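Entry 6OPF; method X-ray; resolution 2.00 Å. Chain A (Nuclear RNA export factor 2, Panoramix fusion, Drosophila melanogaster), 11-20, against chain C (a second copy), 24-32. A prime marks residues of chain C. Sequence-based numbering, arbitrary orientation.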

# COMPACT_ATOMS: atom_id res chain seq x y z
N LYS A 11 8.11 9.48 14.09
CA LYS A 11 7.54 8.26 14.67
C LYS A 11 6.11 8.06 14.19
O LYS A 11 5.73 6.95 13.79
N ASP A 12 5.32 9.13 14.19
CA ASP A 12 3.93 9.05 13.77
C ASP A 12 3.81 8.56 12.33
O ASP A 12 2.93 7.74 12.01
N HIS A 13 4.72 9.00 11.45
CA HIS A 13 4.67 8.54 10.07
C HIS A 13 5.18 7.12 9.91
O HIS A 13 4.73 6.41 9.00
N LYS A 14 6.11 6.69 10.77
CA LYS A 14 6.54 5.29 10.71
C LYS A 14 5.39 4.37 11.06
O LYS A 14 5.16 3.36 10.38
N LEU A 15 4.65 4.72 12.11
CA LEU A 15 3.48 3.94 12.51
C LEU A 15 2.43 3.91 11.41
O LEU A 15 1.89 2.85 11.07
N LEU A 16 2.10 5.08 10.85
CA LEU A 16 1.08 5.15 9.83
C LEU A 16 1.45 4.29 8.62
O LEU A 16 0.62 3.54 8.10
N LEU A 17 2.71 4.35 8.18
CA LEU A 17 3.10 3.54 7.03
C LEU A 17 3.11 2.06 7.38
O LEU A 17 2.71 1.21 6.57
N PHE A 18 3.56 1.73 8.59
CA PHE A 18 3.52 0.33 9.02
C PHE A 18 2.08 -0.18 9.02
O PHE A 18 1.82 -1.29 8.55
N GLN A 19 1.13 0.63 9.51
CA GLN A 19 -0.28 0.25 9.45
C GLN A 19 -0.78 0.06 8.02
O GLN A 19 -1.51 -0.89 7.72
N GLU A 20 -0.40 0.97 7.10
CA GLU A 20 -0.83 0.83 5.71
C GLU A 20 -0.24 -0.43 5.07
O GLU A 20 -0.93 -1.12 4.31
N LEU C 24 -4.38 12.48 19.28
CA LEU C 24 -3.99 11.10 19.04
C LEU C 24 -3.04 10.97 17.85
O LEU C 24 -3.10 11.74 16.88
N ILE C 25 -2.15 9.97 17.92
CA ILE C 25 -1.29 9.65 16.78
C ILE C 25 -2.16 9.18 15.62
O ILE C 25 -3.31 8.76 15.79
N SER C 26 -1.57 9.23 14.41
CA SER C 26 -2.35 9.13 13.17
C SER C 26 -3.00 7.76 12.99
O SER C 26 -4.11 7.65 12.45
N THR C 27 -2.33 6.69 13.42
CA THR C 27 -2.94 5.37 13.35
C THR C 27 -4.29 5.36 14.05
O THR C 27 -5.31 4.99 13.46
N TRP C 28 -4.31 5.77 15.31
CA TRP C 28 -5.56 5.80 16.08
C TRP C 28 -6.58 6.74 15.45
O TRP C 28 -7.76 6.39 15.33
N VAL C 29 -6.15 7.96 15.07
CA VAL C 29 -7.04 8.90 14.38
C VAL C 29 -7.72 8.20 13.20
O VAL C 29 -8.96 8.17 13.10
N THR C 30 -6.92 7.62 12.31
CA THR C 30 -7.46 6.98 11.12
C THR C 30 -8.40 5.84 11.48
O THR C 30 -9.50 5.73 10.93
N SER C 31 -7.98 4.98 12.42
CA SER C 31 -8.78 3.81 12.78
C SER C 31 -10.14 4.19 13.34
O SER C 31 -11.15 3.56 13.02
N ILE C 32 -10.19 5.20 14.22
CA ILE C 32 -11.45 5.60 14.84
C ILE C 32 -12.35 6.30 13.83
O ILE C 32 -13.55 5.99 13.72

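Packing of a chain A helix (11-20) against the start of a helix in chain C (26-32, with Ile25′ at its N-cap position). The helix axes approach to 9.2 Å at 45°, and the two stretches together bury 415 Å². Lys11 lies out of reach. Asp12, chi1 t, leaves its backbone sideways, but its carboxylate reaches the first turn of the chain C helix and binds Ser26′ twice: Ser26′ N donates to Asp12 OD1 (2.6 Å, N-H...O angle 162°) and Ser26′ OG donates to Asp12 OD2 (2.6 Å). Backbone NH groups in a first helical turn lack partners from a preceding turn, so the acid supplies an acceptor there; Ser26′, chi1 m, points toward chain A to complete the pair. Asp12 OD1 also lies 3.3 Å from Ile25′ CA. His13 and Lys14 make no contact here. Leu15 (m, t) points toward chain C and packs its CD1 on CD1 of Ile25′ (p, t) at 3.8 Å, an apolar contact; its CB lies 3.8 Å from Thr27′ CG2. Thr27′, chi1 p, places this methyl against the chain A backbone, 3.6 Å from Leu15 O and 3.8 Å from Leu16 N, where the chains run close: the CA atoms of Leu16 and Thr27′ are 5.3 Å apart. Leu16 (t, p) starts sideways, yet its CD1 comes within 4.0 Å of both Ser26′ CB and Thr30′ OG1; that hydroxyl is hydrogen-bonded back to Ser26′ O (3.0 Å). Leu17 and Phe18 contribute no contact. One turn beyond Leu15, Gln19 (t, t, chi3 69°) points toward chain C, its OE1 3.3 Å from Thr27′ CA and its NE2 3.6 Å from Ser31′ OG, without a hydrogen bond across the stretches. Ser31′ OG instead donates to Thr27′ O (3.0 Å), while Gln19 NE2 is hydrogen-bonded elsewhere in the structure. Glu20 stays clear.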

# COMPACT_ATOMS: atom_id res chain seq x y z
CB LYS A 11 7.60 8.32 16.20
CG LYS A 11 9.00 8.23 16.78
CD LYS A 11 8.95 8.01 18.28
CE LYS A 11 10.29 7.50 18.80
NZ LYS A 11 10.59 8.19 20.08
CB ASP A 12 3.28 10.43 13.97
CG ASP A 12 1.81 10.46 13.62
OD1 ASP A 12 0.96 10.01 14.45
OD2 ASP A 12 1.49 10.95 12.51
CB HIS A 13 5.46 9.49 9.17
CG HIS A 13 4.72 10.75 8.82
ND1 HIS A 13 5.24 11.72 8.00
CD2 HIS A 13 3.49 11.18 9.18
CE1 HIS A 13 4.37 12.70 7.88
NE2 HIS A 13 3.30 12.40 8.58
CB LYS A 14 7.72 5.05 11.66
CG LYS A 14 9.09 5.27 11.03
CD LYS A 14 10.17 5.37 12.11
CE LYS A 14 11.54 5.64 11.51
NZ LYS A 14 12.60 5.82 12.57
CB LEU A 15 2.89 4.54 13.80
CG LEU A 15 3.78 4.45 15.03
CD1 LEU A 15 3.14 5.25 16.15
CD2 LEU A 15 3.99 2.97 15.44
CB LEU A 16 0.84 6.61 9.41
CG LEU A 16 -0.39 6.88 8.55
CD1 LEU A 16 -1.67 6.52 9.28
CD2 LEU A 16 -0.42 8.35 8.13
CB LEU A 17 4.47 3.98 6.49
CG LEU A 17 4.88 3.16 5.26
CD1 LEU A 17 3.98 3.48 4.07
CD2 LEU A 17 6.32 3.40 4.88
CB PHE A 18 4.17 0.18 10.40
CG PHE A 18 4.49 -1.25 10.76
CD1 PHE A 18 5.67 -1.84 10.32
CD2 PHE A 18 3.62 -2.00 11.53
CE1 PHE A 18 5.98 -3.16 10.65
CE2 PHE A 18 3.93 -3.34 11.86
CZ PHE A 18 5.10 -3.89 11.41
CB GLN A 19 -1.12 1.29 10.18
CG GLN A 19 -2.60 0.90 10.36
CD GLN A 19 -3.28 1.68 11.47
OE1 GLN A 19 -3.51 2.87 11.34
NE2 GLN A 19 -3.61 1.00 12.59
CB GLU A 20 -0.49 2.09 4.92
CG GLU A 20 -1.49 3.20 5.22
CD GLU A 20 -1.12 4.56 4.62
OE1 GLU A 20 -0.27 4.59 3.70
OE2 GLU A 20 -1.67 5.58 5.08
CB LEU C 24 -5.22 10.23 18.78
CG LEU C 24 -6.11 9.84 19.95
CD1 LEU C 24 -7.45 9.39 19.41
CD2 LEU C 24 -5.48 8.74 20.82
CB ILE C 25 -0.23 8.60 17.14
CG1 ILE C 25 -0.88 7.33 17.72
CG2 ILE C 25 0.77 9.15 18.14
CD1 ILE C 25 0.15 6.31 18.23
CB SER C 26 -1.47 9.46 11.96
OG SER C 26 -1.05 10.82 12.03
CB THR C 27 -2.02 4.32 13.97
OG1 THR C 27 -1.61 4.76 15.27
CG2 THR C 27 -0.78 4.11 13.12
CB TRP C 28 -5.25 6.22 17.51
CG TRP C 28 -4.70 5.13 18.38
CD1 TRP C 28 -3.40 4.96 18.75
CD2 TRP C 28 -5.43 4.05 18.97
NE1 TRP C 28 -3.27 3.85 19.55
CE2 TRP C 28 -4.51 3.26 19.69
CE3 TRP C 28 -6.78 3.67 18.96
CZ2 TRP C 28 -4.89 2.12 20.41
CZ3 TRP C 28 -7.16 2.53 19.68
CH2 TRP C 28 -6.21 1.78 20.39
CB VAL C 29 -6.27 10.14 13.91
CG1 VAL C 29 -7.14 11.02 12.92
CG2 VAL C 29 -5.81 10.98 15.11
CB THR C 30 -6.32 6.46 10.23
OG1 THR C 30 -5.50 7.56 9.82
CG2 THR C 30 -6.87 5.75 9.00
CB SER C 31 -8.03 2.93 13.79
OG SER C 31 -6.81 2.45 13.24
CB ILE C 32 -11.20 6.49 16.07
CG1 ILE C 32 -10.31 5.77 17.08
CG2 ILE C 32 -12.53 6.91 16.69
CD1 ILE C 32 -10.16 6.50 18.39